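Side-chain contacts in arsenite methyltransferase (Chlamydomonas reinhardtii, PDB 5EVJ), which probably methylates trivalent arsenic, taking methyl groups from S-adenosylmethionine to turn glutathione-bound arsenite into mono-, di- and trimethylated products: residues A[54-59]-A[98-103]; A[129-134]-A[141-146]; A[287-292]-A[323-328]; A[304-307]-A[311-314]. The protein carries 15 engineered substitutions. All blocks are in the same frame, centred on the assembly; numbering follows the deposited sequence.

Interaction 1: residues A[54-59]-A[98-103]; sequences PAVRAA and AYVAAK. Engineered in segment 98-103: Ala98 (natural residue Cys).
The CB of Ala59 packs against Lys103 and Val100 of helix 98-103, one helical turn apart on the same side of that helix: it lies 3.6 Å from CD of Lys103 and 4.2 Å from CG1 of Val100. The approach to Lys103 is the tight part of the contact, carbon against carbon. Lys103 reaches it with CG anti to its backbone N (chi1 177°) and the next two torsions also extended, so the chain brings its CD methylene against the methyl of Ala59. The valine contacts are looser apolar packing: besides Ala59 CB, Val100 CG1 meets CG1 of Val56, one turn before Ala59, at 4.4 Å. Val56, Ala59 and Val100 are buried, and Ile78 also packs on Val100.

Towards the solvent side the contact becomes polar and indirect. The Lys103 chain bends at its last torsion (chi4 -57°), and NZ gives a hydrogen bond to a water 3.1 Å away. The same water donates to the backbone O of Ala55 at 2.8 Å, so the ammonium is tied to helix 54-59 through one water. No direct hydrogen bond joins the segments.

The short axes approach to 9.8 Å and cross at 112°, so helix 54-59 runs steeply across its partner and meets it at few residues. Helix 98-103 belongs to the helix that follows the first strand, 86-90, of the parallel part of the sheet, the place of the first helix in a Rossmann-like, S-adenosylmethionine-dependent methyltransferase fold; helix 54-59 packs against its outer side.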
loop_
_atom_site.group_PDB
_atom_site.type_symbol
_atom_site.label_atom_id
_atom_site.label_comp_id
_atom_site.label_asym_id
_atom_site.label_seq_id
_atom_site.Cartn_x
_atom_site.Cartn_y
_atom_site.Cartn_z
ATOM N N PRO A 54 -4.547 16.686 -0.873
ATOM C CA PRO A 54 -3.895 17.962 -0.439
ATOM C C PRO A 54 -2.721 17.795 0.544
ATOM O O PRO A 54 -1.648 18.367 0.305
ATOM C CB PRO A 54 -5.026 18.751 0.247
ATOM C CG PRO A 54 -6.269 17.915 0.104
ATOM C CD PRO A 54 -6.011 16.797 -0.879
ATOM N N ALA A 55 -2.919 17.005 1.611
ATOM C CA ALA A 55 -1.817 16.684 2.558
ATOM C C ALA A 55 -0.544 16.167 1.854
ATOM O O ALA A 55 0.527 16.635 2.154
ATOM C CB ALA A 55 -2.253 15.773 3.713
ATOM N N VAL A 56 -0.679 15.281 0.877
ATOM C CA VAL A 56 0.461 14.785 0.134
ATOM C C VAL A 56 1.104 15.857 -0.739
ATOM O O VAL A 56 2.338 15.979 -0.723
ATOM C CB VAL A 56 0.098 13.525 -0.691
ATOM C CG1 VAL A 56 1.269 13.066 -1.577
ATOM C CG2 VAL A 56 -0.373 12.392 0.245
ATOM N N ARG A 57 0.308 16.630 -1.495
ATOM C CA ARG A 57 0.853 17.786 -2.246
ATOM C C ARG A 57 1.569 18.786 -1.326
ATOM O O ARG A 57 2.688 19.199 -1.635
ATOM C CB ARG A 57 -0.221 18.531 -3.103
ATOM C CG ARG A 57 -0.793 17.731 -4.292
ATOM C CD ARG A 57 -1.773 18.520 -5.194
ATOM N NE ARG A 57 -3.138 18.647 -4.650
ATOM C CZ ARG A 57 -3.581 19.703 -3.955
ATOM N NH1 ARG A 57 -4.827 19.723 -3.486
ATOM N NH2 ARG A 57 -2.782 20.747 -3.706
ATOM N N ALA A 58 0.929 19.171 -0.211
ATOM C CA ALA A 58 1.542 20.091 0.777
ATOM C C ALA A 58 2.911 19.560 1.228
ATOM O O ALA A 58 3.887 20.293 1.271
ATOM C CB ALA A 58 0.623 20.277 1.995
ATOM N N ALA A 59 2.978 18.270 1.537
ATOM C CA ALA A 59 4.193 17.629 2.069
ATOM C C ALA A 59 5.268 17.555 0.979
ATOM O O ALA A 59 6.438 17.807 1.251
ATOM C CB ALA A 59 3.867 16.236 2.627
ATOM N N ALA A 98 9.348 8.175 1.451
ATOM C CA ALA A 98 9.713 8.113 2.876
ATOM C C ALA A 98 9.674 9.511 3.490
ATOM O O ALA A 98 9.282 9.678 4.661
ATOM C CB ALA A 98 11.069 7.462 3.044
ATOM N N TYR A 99 10.014 10.534 2.686
ATOM C CA TYR A 99 10.009 11.905 3.208
ATOM C C TYR A 99 8.598 12.339 3.434
ATOM O O TYR A 99 8.264 12.905 4.458
ATOM C CB TYR A 99 10.691 12.853 2.225
ATOM C CG TYR A 99 12.212 12.935 2.406
ATOM C CD1 TYR A 99 12.984 11.777 2.552
ATOM C CD2 TYR A 99 12.886 14.167 2.424
ATOM C CE1 TYR A 99 14.373 11.824 2.711
ATOM C CE2 TYR A 99 14.303 14.215 2.558
ATOM C CZ TYR A 99 15.023 13.048 2.734
ATOM O OH TYR A 99 16.396 13.062 2.881
ATOM N N VAL A 100 7.715 11.984 2.510
ATOM C CA VAL A 100 6.339 12.311 2.683
ATOM C C VAL A 100 5.778 11.596 3.895
ATOM O O VAL A 100 5.040 12.175 4.692
ATOM C CB VAL A 100 5.538 11.927 1.444
ATOM C CG1 VAL A 100 4.044 12.096 1.731
ATOM C CG2 VAL A 100 6.037 12.770 0.276
ATOM N N ALA A 101 6.103 10.318 4.033
ATOM C CA ALA A 101 5.555 9.583 5.196
ATOM C C ALA A 101 6.077 10.167 6.544
ATOM O O ALA A 101 5.329 10.309 7.542
ATOM C CB ALA A 101 5.922 8.128 5.055
ATOM N N ALA A 102 7.374 10.496 6.553
ATOM C CA ALA A 102 8.069 10.998 7.720
ATOM C C ALA A 102 7.286 12.204 8.211
ATOM O O ALA A 102 7.092 12.377 9.401
ATOM C CB ALA A 102 9.468 11.401 7.342
ATOM N N LYS A 103 6.772 12.999 7.290
ATOM C CA LYS A 103 5.904 14.106 7.704
ATOM C C LYS A 103 4.552 13.646 8.216
ATOM O O LYS A 103 4.050 14.072 9.286
ATOM C CB LYS A 103 5.645 15.060 6.553
ATOM C CG LYS A 103 4.666 16.134 7.038
ATOM C CD LYS A 103 4.360 17.202 6.011
ATOM C CE LYS A 103 3.637 18.378 6.676
ATOM N NZ LYS A 103 2.376 17.933 7.375
HETATM O O HOH W 1 0.894 17.697 4.697
#

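Interaction 2: residues A[129-134]-A[141-146]; sequences DAYARD and SNMTFI. Engineered in segment 129-134: Ala132 (natural residue Cys).
The CE methyl of Met143 comes to the edge of the Tyr131 ring, close to the ring plane, 3.6 Å from CD2 and 3.9 Å from CE2. The two side chains cross at about a right angle. Met143 is extended about CB-CG and bends at its last torsion (chi3 -95°), which turns CE towards the ring. Close carbon packing follows beside it: the CB of Ala132, an engineered residue, sits 3.5 Å from CA of Ser141 and 4.1 Å from its CB.

Helix 129-134 here covers the start of strand 143-147, the outermost strand at the parallel end of the Rossmann-like methyltransferase sheet, and the chain passes from one to the other through a short connection. Helix 96-104 lies beside both: the Tyr131 hydroxyl hydrogen-bonds to the backbone O of Tyr99, and Met143 also packs on Tyr99 and Ala102.

The polar groups of Ser141 and Asp129 make no hydrogen bond across the contact. Ser141 OG is turned beside its carbonyl carbon (chi1 169°), from where it accepts from the backbone N of Met143 at 3.0 Å with an N-H...O angle of 157°. This ST turn fixes the chain just as it enters the strand. On the solvent side, OD1 of the exposed Asp129 approaches CB of Ser141 to 3.9 Å.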
loop_
_atom_site.group_PDB
_atom_site.type_symbol
_atom_site.label_atom_id
_atom_site.label_comp_id
_atom_site.label_asym_id
_atom_site.label_seq_id
_atom_site.Cartn_x
_atom_site.Cartn_y
_atom_site.Cartn_z
ATOM N N ASP A 129 18.397 15.281 7.815
ATOM C CA ASP A 129 18.352 16.063 9.045
ATOM C C ASP A 129 17.767 17.407 8.767
ATOM O O ASP A 129 16.848 17.908 9.505
ATOM C CB ASP A 129 19.731 16.190 9.711
ATOM C CG ASP A 129 20.283 14.827 10.212
ATOM O OD1 ASP A 129 19.522 14.000 10.779
ATOM O OD2 ASP A 129 21.501 14.584 10.045
ATOM N N ALA A 130 18.292 17.998 7.692
ATOM C CA ALA A 130 17.927 19.364 7.319
ATOM C C ALA A 130 16.417 19.442 6.986
ATOM O O ALA A 130 15.731 20.419 7.327
ATOM C CB ALA A 130 18.782 19.829 6.132
ATOM N N TYR A 131 15.899 18.400 6.329
ATOM C CA TYR A 131 14.472 18.332 6.004
ATOM C C TYR A 131 13.638 18.276 7.276
ATOM O O TYR A 131 12.639 19.066 7.511
ATOM C CB TYR A 131 14.247 17.136 5.070
ATOM C CG TYR A 131 12.798 16.725 4.902
ATOM C CD1 TYR A 131 11.924 17.484 4.106
ATOM C CD2 TYR A 131 12.291 15.558 5.551
ATOM C CE1 TYR A 131 10.592 17.095 3.964
ATOM C CE2 TYR A 131 10.958 15.159 5.386
ATOM C CZ TYR A 131 10.122 15.924 4.598
ATOM O OH TYR A 131 8.815 15.568 4.468
ATOM N N ALA A 132 14.041 17.363 8.133
ATOM C CA ALA A 132 13.277 17.143 9.377
ATOM C C ALA A 132 13.358 18.353 10.267
ATOM O O ALA A 132 12.387 18.691 10.965
ATOM C CB ALA A 132 13.797 15.905 10.127
ATOM N N ARG A 133 14.529 19.002 10.301
ATOM C CA ARG A 133 14.658 20.171 11.188
ATOM C C ARG A 133 13.969 21.459 10.644
ATOM O O ARG A 133 13.077 22.017 11.311
ATOM C CB ARG A 133 16.098 20.355 11.618
ATOM C CG ARG A 133 16.664 19.106 12.302
ATOM C CD ARG A 133 18.165 19.211 12.583
ATOM N NE ARG A 133 18.384 20.185 13.657
ATOM C CZ ARG A 133 19.095 21.319 13.571
ATOM N NH1 ARG A 133 19.755 21.657 12.447
ATOM N NH2 ARG A 133 19.162 22.125 14.635
ATOM N N ASP A 134 14.302 21.875 9.421
ATOM C CA ASP A 134 13.750 23.133 8.902
ATOM C C ASP A 134 12.378 22.969 8.326
ATOM O O ASP A 134 11.553 23.852 8.538
ATOM C CB ASP A 134 14.580 23.760 7.772
ATOM C CG ASP A 134 16.012 23.294 7.761
ATOM O OD1 ASP A 134 16.593 23.029 8.850
ATOM O OD2 ASP A 134 16.573 23.228 6.642
ATOM N N SER A 141 15.495 13.897 12.576
ATOM C CA SER A 141 14.895 12.973 11.592
ATOM C C SER A 141 14.241 11.767 12.288
ATOM O O SER A 141 14.826 11.174 13.220
ATOM C CB SER A 141 15.969 12.510 10.633
ATOM O OG SER A 141 15.511 11.455 9.833
ATOM N N ASN A 142 13.006 11.443 11.899
ATOM C CA ASN A 142 12.418 10.185 12.342
ATOM C C ASN A 142 12.574 9.093 11.211
ATOM O O ASN A 142 11.857 8.117 11.204
ATOM C CB ASN A 142 10.984 10.418 12.762
ATOM C CG ASN A 142 10.080 11.028 11.631
ATOM O OD1 ASN A 142 10.552 11.462 10.571
ATOM N ND2 ASN A 142 8.741 10.998 11.851
ATOM N N MET A 143 13.552 9.253 10.310
ATOM C CA MET A 143 13.855 8.307 9.220
ATOM C C MET A 143 15.167 7.526 9.405
ATOM O O MET A 143 16.128 8.035 9.907
ATOM C CB MET A 143 13.909 9.036 7.872
ATOM C CG MET A 143 12.635 9.792 7.553
ATOM S SD MET A 143 12.641 10.651 5.925
ATOM C CE MET A 143 13.164 12.228 6.581
ATOM N N THR A 144 15.183 6.298 8.925
ATOM C CA THR A 144 16.284 5.390 8.963
ATOM C C THR A 144 16.243 4.800 7.571
ATOM O O THR A 144 15.211 4.258 7.128
ATOM C CB THR A 144 16.072 4.253 9.995
ATOM O OG1 THR A 144 15.736 4.795 11.292
ATOM C CG2 THR A 144 17.316 3.328 10.124
ATOM N N PHE A 145 17.338 4.956 6.842
ATOM C CA PHE A 145 17.475 4.304 5.567
ATOM C C PHE A 145 18.482 3.204 5.687
ATOM O O PHE A 145 19.541 3.429 6.189
ATOM C CB PHE A 145 17.935 5.329 4.575
ATOM C CG PHE A 145 16.903 6.375 4.326
ATOM C CD1 PHE A 145 15.763 6.075 3.534
ATOM C CD2 PHE A 145 17.014 7.614 4.905
ATOM C CE1 PHE A 145 14.784 7.027 3.338
ATOM C CE2 PHE A 145 16.046 8.581 4.706
ATOM C CZ PHE A 145 14.941 8.301 3.899
ATOM N N ILE A 146 18.142 1.991 5.262
ATOM C CA ILE A 146 19.132 0.923 5.280
ATOM C C ILE A 146 19.242 0.267 3.920
ATOM O O ILE A 146 18.311 0.322 3.108
ATOM C CB ILE A 146 18.872 -0.122 6.392
ATOM C CG1 ILE A 146 17.624 -0.935 6.121
ATOM C CG2 ILE A 146 18.700 0.556 7.749
ATOM C CD1 ILE A 146 16.957 -1.344 7.409
#

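Interaction 3: residues A[287-292]-A[323-328]; sequences YGQVAV and NTASMV
Gln289 reaches from the strand to the helix and sets its amide against the methyl of Ala325. From CB the chain leaves the strand towards the helix, with CG beside the backbone N (chi1 -63°) and the rest extended, so that one face of the carboxamide turns to the helix. CB and CG only lead there; the touching begins at CD, which lies 3.6 Å from CB of Ala325. Beyond it OE1 and NE2 are each 3.5 Å from Ala325 CB, so the methyl rests over the amide face, equally far from both ends. At the tip NE2 donates to a water 3.0 Å away, and that water in turn donates to OG of Ser326 at 3.3 Å. The amide thus touches Ala325 directly and reaches Ser326, the next residue, through the water.

The strand is the middle one of a three-stranded antiparallel sheet, between 318-320 and 337-340, and helix 323-328 packs on one face of it. Gln289 and Ala291 point to that face, whereas Val290 and Val292 point away from it. Val320 of the neighbouring strand adds to the cover of Ala325 and touches Ala291 as well.

Two residues further along the strand, CB of Ala291 meets CG2 of Val328 at 4.2 Å, a looser contact of apolar carbons. Val328 sits one turn beyond Ala325 and also packs on Phe337 and Ile339. The hydroxyl of Ser326 has further partners besides the water: the backbone O of Gly322 and OE1 of Glu330.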
loop_
_atom_site.group_PDB
_atom_site.type_symbol
_atom_site.label_atom_id
_atom_site.label_comp_id
_atom_site.label_asym_id
_atom_site.label_seq_id
_atom_site.Cartn_x
_atom_site.Cartn_y
_atom_site.Cartn_z
ATOM N N TYR A 287 -21.844 -11.106 9.431
ATOM C CA TYR A 287 -22.054 -11.255 10.863
ATOM C C TYR A 287 -23.008 -10.166 11.420
ATOM O O TYR A 287 -23.104 -9.991 12.645
ATOM C CB TYR A 287 -20.699 -11.229 11.601
ATOM C CG TYR A 287 -19.759 -12.275 11.116
ATOM C CD1 TYR A 287 -19.873 -13.579 11.545
ATOM C CD2 TYR A 287 -18.754 -11.965 10.193
ATOM C CE1 TYR A 287 -19.011 -14.566 11.069
ATOM C CE2 TYR A 287 -17.895 -12.922 9.734
ATOM C CZ TYR A 287 -18.051 -14.235 10.164
ATOM O OH TYR A 287 -17.201 -15.211 9.719
ATOM N N GLY A 288 -23.740 -9.485 10.536
ATOM C CA GLY A 288 -24.663 -8.430 10.964
ATOM C C GLY A 288 -24.031 -7.199 11.626
ATOM O O GLY A 288 -24.696 -6.511 12.457
ATOM N N GLN A 289 -22.767 -6.905 11.272
ATOM C CA GLN A 289 -22.121 -5.767 11.850
ATOM C C GLN A 289 -22.476 -4.469 11.121
ATOM O O GLN A 289 -22.812 -4.469 9.906
ATOM C CB GLN A 289 -20.607 -5.972 11.910
ATOM C CG GLN A 289 -20.150 -7.127 12.786
ATOM C CD GLN A 289 -18.795 -7.655 12.289
ATOM O OE1 GLN A 289 -18.653 -8.082 11.140
ATOM N NE2 GLN A 289 -17.792 -7.509 13.112
ATOM N N VAL A 290 -22.349 -3.363 11.860
ATOM C CA VAL A 290 -22.486 -1.992 11.259
ATOM C C VAL A 290 -21.268 -1.165 11.583
ATOM O O VAL A 290 -20.851 -1.170 12.747
ATOM C CB VAL A 290 -23.720 -1.304 11.914
ATOM C CG1 VAL A 290 -23.868 0.175 11.509
ATOM C CG2 VAL A 290 -24.981 -2.139 11.608
ATOM N N ALA A 291 -20.781 -0.402 10.606
ATOM C CA ALA A 291 -19.643 0.520 10.755
ATOM C C ALA A 291 -20.045 2.015 10.643
ATOM O O ALA A 291 -20.925 2.407 9.818
ATOM C CB ALA A 291 -18.543 0.213 9.717
ATOM N N VAL A 292 -19.436 2.851 11.489
ATOM C CA VAL A 292 -19.738 4.246 11.427
ATOM C C VAL A 292 -18.389 4.863 11.468
ATOM O O VAL A 292 -17.588 4.625 12.437
ATOM C CB VAL A 292 -20.595 4.744 12.650
ATOM C CG1 VAL A 292 -21.078 6.196 12.478
ATOM C CG2 VAL A 292 -21.771 3.824 12.903
ATOM N N ASN A 323 -15.038 -8.782 6.947
ATOM C CA ASN A 323 -13.724 -8.347 6.482
ATOM C C ASN A 323 -13.596 -6.883 6.637
ATOM O O ASN A 323 -12.635 -6.372 7.240
ATOM C CB ASN A 323 -13.430 -8.751 5.014
ATOM C CG ASN A 323 -13.015 -10.226 4.871
ATOM O OD1 ASN A 323 -12.901 -10.975 5.870
ATOM N ND2 ASN A 323 -12.784 -10.647 3.620
ATOM N N THR A 324 -14.546 -6.190 6.039
ATOM C CA THR A 324 -14.581 -4.763 6.062
ATOM C C THR A 324 -14.666 -4.302 7.533
ATOM O O THR A 324 -13.985 -3.352 7.883
ATOM C CB THR A 324 -15.844 -4.275 5.307
ATOM O OG1 THR A 324 -15.645 -4.540 3.901
ATOM C CG2 THR A 324 -16.000 -2.758 5.546
ATOM N N ALA A 325 -15.486 -4.953 8.368
ATOM C CA ALA A 325 -15.551 -4.536 9.793
ATOM C C ALA A 325 -14.148 -4.657 10.456
ATOM O O ALA A 325 -13.769 -3.854 11.301
ATOM C CB ALA A 325 -16.605 -5.328 10.588
ATOM N N SER A 326 -13.392 -5.675 10.071
ATOM C CA SER A 326 -12.053 -5.895 10.603
ATOM C C SER A 326 -11.127 -4.801 10.081
ATOM O O SER A 326 -10.272 -4.293 10.831
ATOM C CB SER A 326 -11.497 -7.308 10.160
ATOM O OG SER A 326 -12.139 -8.350 10.891
ATOM N N MET A 327 -11.227 -4.497 8.790
ATOM C CA MET A 327 -10.329 -3.530 8.213
ATOM C C MET A 327 -10.406 -2.081 8.738
ATOM O O MET A 327 -9.404 -1.314 8.651
ATOM C CB MET A 327 -10.496 -3.491 6.694
ATOM C CG MET A 327 -10.195 -4.852 6.027
ATOM S SD MET A 327 -10.470 -4.947 4.233
ATOM C CE MET A 327 -10.059 -6.679 3.918
ATOM N N VAL A 328 -11.621 -1.672 9.161
ATOM C CA VAL A 328 -11.837 -0.317 9.618
ATOM C C VAL A 328 -11.968 -0.386 11.123
ATOM O O VAL A 328 -11.678 0.578 11.789
ATOM C CB VAL A 328 -13.099 0.356 9.001
ATOM C CG1 VAL A 328 -12.987 0.291 7.478
ATOM C CG2 VAL A 328 -14.412 -0.238 9.561
HETATM O O HOH W 2 -15.207 -8.375 11.967
#

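Interaction 4: residues A[304-307]-A[311-314]; sequences YDLD and RFVT
Tyr304 and Phe312 face each other as the hydrogen-bonded pair of a two-stranded antiparallel beta hairpin. Tyr304 N donates to Phe312 O at 2.7 Å, within the carbonyl plane, and Phe312 N returns a bond of 2.9 Å to Tyr304 O that is nearly straight (173°) but tilted from the carbonyl plane. The same Tyr304 O lies at the edge of the Phe312 ring, 3.7 Å from CD1, where the CB of Leu306 also meets the ring rim, 4.0 Å from CE1.

The next pair, Asp305 with Arg311, is non-hydrogen-bonded and puts its side chains on the other, exposed face. A long salt bridge joins OD1 of Asp305 to NE of Arg311, the carboxylate and guanidinium planes being turned 50° apart.

Beyond the ladder, Leu306 and Asp307 both face His310, a classic beta bulge, where the chain also turns a corner at Leu306. Asp307 is held there by hydrogen bonds of OD1 to His309 N and His310 ND1 and by a salt bridge of OD2 with Arg243. Arg272 binds both the hydroxyl of Tyr304 and the backbone O of Leu306, while Phe337 meets the Phe312 ring edge-to-face. With CG of Arg311 turned away from its backbone N (chi1 170°), OD1 of Asp305 lies 3.3 Å from that CG, and 3.2 Å from Arg311 CB.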
loop_
_atom_site.group_PDB
_atom_site.type_symbol
_atom_site.label_atom_id
_atom_site.label_comp_id
_atom_site.label_asym_id
_atom_site.label_seq_id
_atom_site.Cartn_x
_atom_site.Cartn_y
_atom_site.Cartn_z
ATOM N N TYR A 304 -14.699 8.928 4.207
ATOM C CA TYR A 304 -13.462 8.166 4.033
ATOM C C TYR A 304 -13.634 6.965 3.078
ATOM O O TYR A 304 -14.522 6.094 3.266
ATOM C CB TYR A 304 -13.088 7.613 5.381
ATOM C CG TYR A 304 -11.850 6.760 5.299
ATOM C CD1 TYR A 304 -10.599 7.349 5.133
ATOM C CD2 TYR A 304 -11.929 5.375 5.397
ATOM C CE1 TYR A 304 -9.448 6.567 5.054
ATOM C CE2 TYR A 304 -10.790 4.588 5.353
ATOM C CZ TYR A 304 -9.559 5.190 5.163
ATOM O OH TYR A 304 -8.435 4.420 5.079
ATOM N N ASP A 305 -12.821 6.908 2.059
ATOM C CA ASP A 305 -12.728 5.666 1.247
ATOM C C ASP A 305 -11.815 4.572 1.817
ATOM O O ASP A 305 -10.582 4.697 1.756
ATOM C CB ASP A 305 -12.253 6.001 -0.176
ATOM C CG ASP A 305 -13.214 7.001 -0.900
ATOM O OD1 ASP A 305 -14.459 6.799 -0.867
ATOM O OD2 ASP A 305 -12.701 8.004 -1.436
ATOM N N LEU A 306 -12.401 3.490 2.324
ATOM C CA LEU A 306 -11.619 2.304 2.583
ATOM C C LEU A 306 -11.057 1.807 1.251
ATOM O O LEU A 306 -9.868 1.505 1.110
ATOM C CB LEU A 306 -12.485 1.210 3.203
ATOM C CG LEU A 306 -11.825 -0.189 3.348
ATOM C CD1 LEU A 306 -10.623 -0.166 4.333
ATOM C CD2 LEU A 306 -12.881 -1.150 3.912
ATOM N N ASP A 307 -11.929 1.597 0.279
ATOM C CA ASP A 307 -11.468 1.031 -1.014
ATOM C C ASP A 307 -12.484 1.514 -2.007
ATOM O O ASP A 307 -13.435 2.185 -1.605
ATOM C CB ASP A 307 -11.379 -0.502 -0.987
ATOM C CG ASP A 307 -12.659 -1.164 -0.540
ATOM O OD1 ASP A 307 -13.748 -0.812 -1.065
ATOM O OD2 ASP A 307 -12.592 -2.080 0.327
ATOM N N ARG A 311 -17.213 3.505 0.543
ATOM C CA ARG A 311 -17.066 4.884 0.963
ATOM C C ARG A 311 -17.971 5.112 2.168
ATOM O O ARG A 311 -19.141 4.835 2.078
ATOM C CB ARG A 311 -17.472 5.818 -0.176
ATOM C CG ARG A 311 -17.595 7.283 0.204
ATOM C CD ARG A 311 -17.691 8.053 -1.097
ATOM N NE ARG A 311 -16.988 9.316 -1.032
ATOM C CZ ARG A 311 -17.524 10.450 -0.562
ATOM N NH1 ARG A 311 -18.804 10.475 -0.128
ATOM N NH2 ARG A 311 -16.781 11.571 -0.534
ATOM N N PHE A 312 -17.408 5.599 3.265
ATOM C CA PHE A 312 -18.092 5.818 4.508
ATOM C C PHE A 312 -18.274 7.285 4.671
ATOM O O PHE A 312 -17.274 8.091 4.636
ATOM C CB PHE A 312 -17.245 5.383 5.714
ATOM C CG PHE A 312 -17.066 3.912 5.795
ATOM C CD1 PHE A 312 -16.047 3.278 5.046
ATOM C CD2 PHE A 312 -17.984 3.143 6.525
ATOM C CE1 PHE A 312 -15.942 1.911 5.063
ATOM C CE2 PHE A 312 -17.883 1.752 6.516
ATOM C CZ PHE A 312 -16.851 1.147 5.794
ATOM N N VAL A 313 -19.533 7.647 4.898
ATOM C CA VAL A 313 -19.832 9.029 5.105
ATOM C C VAL A 313 -19.852 9.232 6.606
ATOM O O VAL A 313 -20.414 8.412 7.403
ATOM C CB VAL A 313 -21.139 9.402 4.394
ATOM C CG1 VAL A 313 -21.523 10.868 4.663
ATOM C CG2 VAL A 313 -20.997 9.172 2.869
ATOM N N THR A 314 -19.244 10.327 7.023
ATOM C CA THR A 314 -19.227 10.669 8.481
ATOM C C THR A 314 -20.567 10.513 9.200
ATOM O O THR A 314 -21.545 11.067 8.787
ATOM C CB THR A 314 -18.693 12.081 8.617
ATOM O OG1 THR A 314 -17.399 12.088 8.001
ATOM C CG2 THR A 314 -18.669 12.566 10.103
#

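The four contacts form two groups. Interactions 1 and 2, centres 13 Å apart, share the Rossmann-like methyltransferase part of the chain; helix 96-104 is common to both, and a probable hydrogen bond of 3.3 Å from Asn142 ND2 to Ala102 O ties them further. Interactions 3 and 4, centres 12 Å apart, build a second packed region: the hairpin of interaction 4 is nested within the loop closed by interaction 3, and Phe312 CE2 touches Ala291 CB at 3.6 Å. Nearest atoms of interactions 1 and 4 remain about 11 Å apart. A bound sodium ion lies about 6 Å from the Arg311 side chain and about 14 Å from that of Val56.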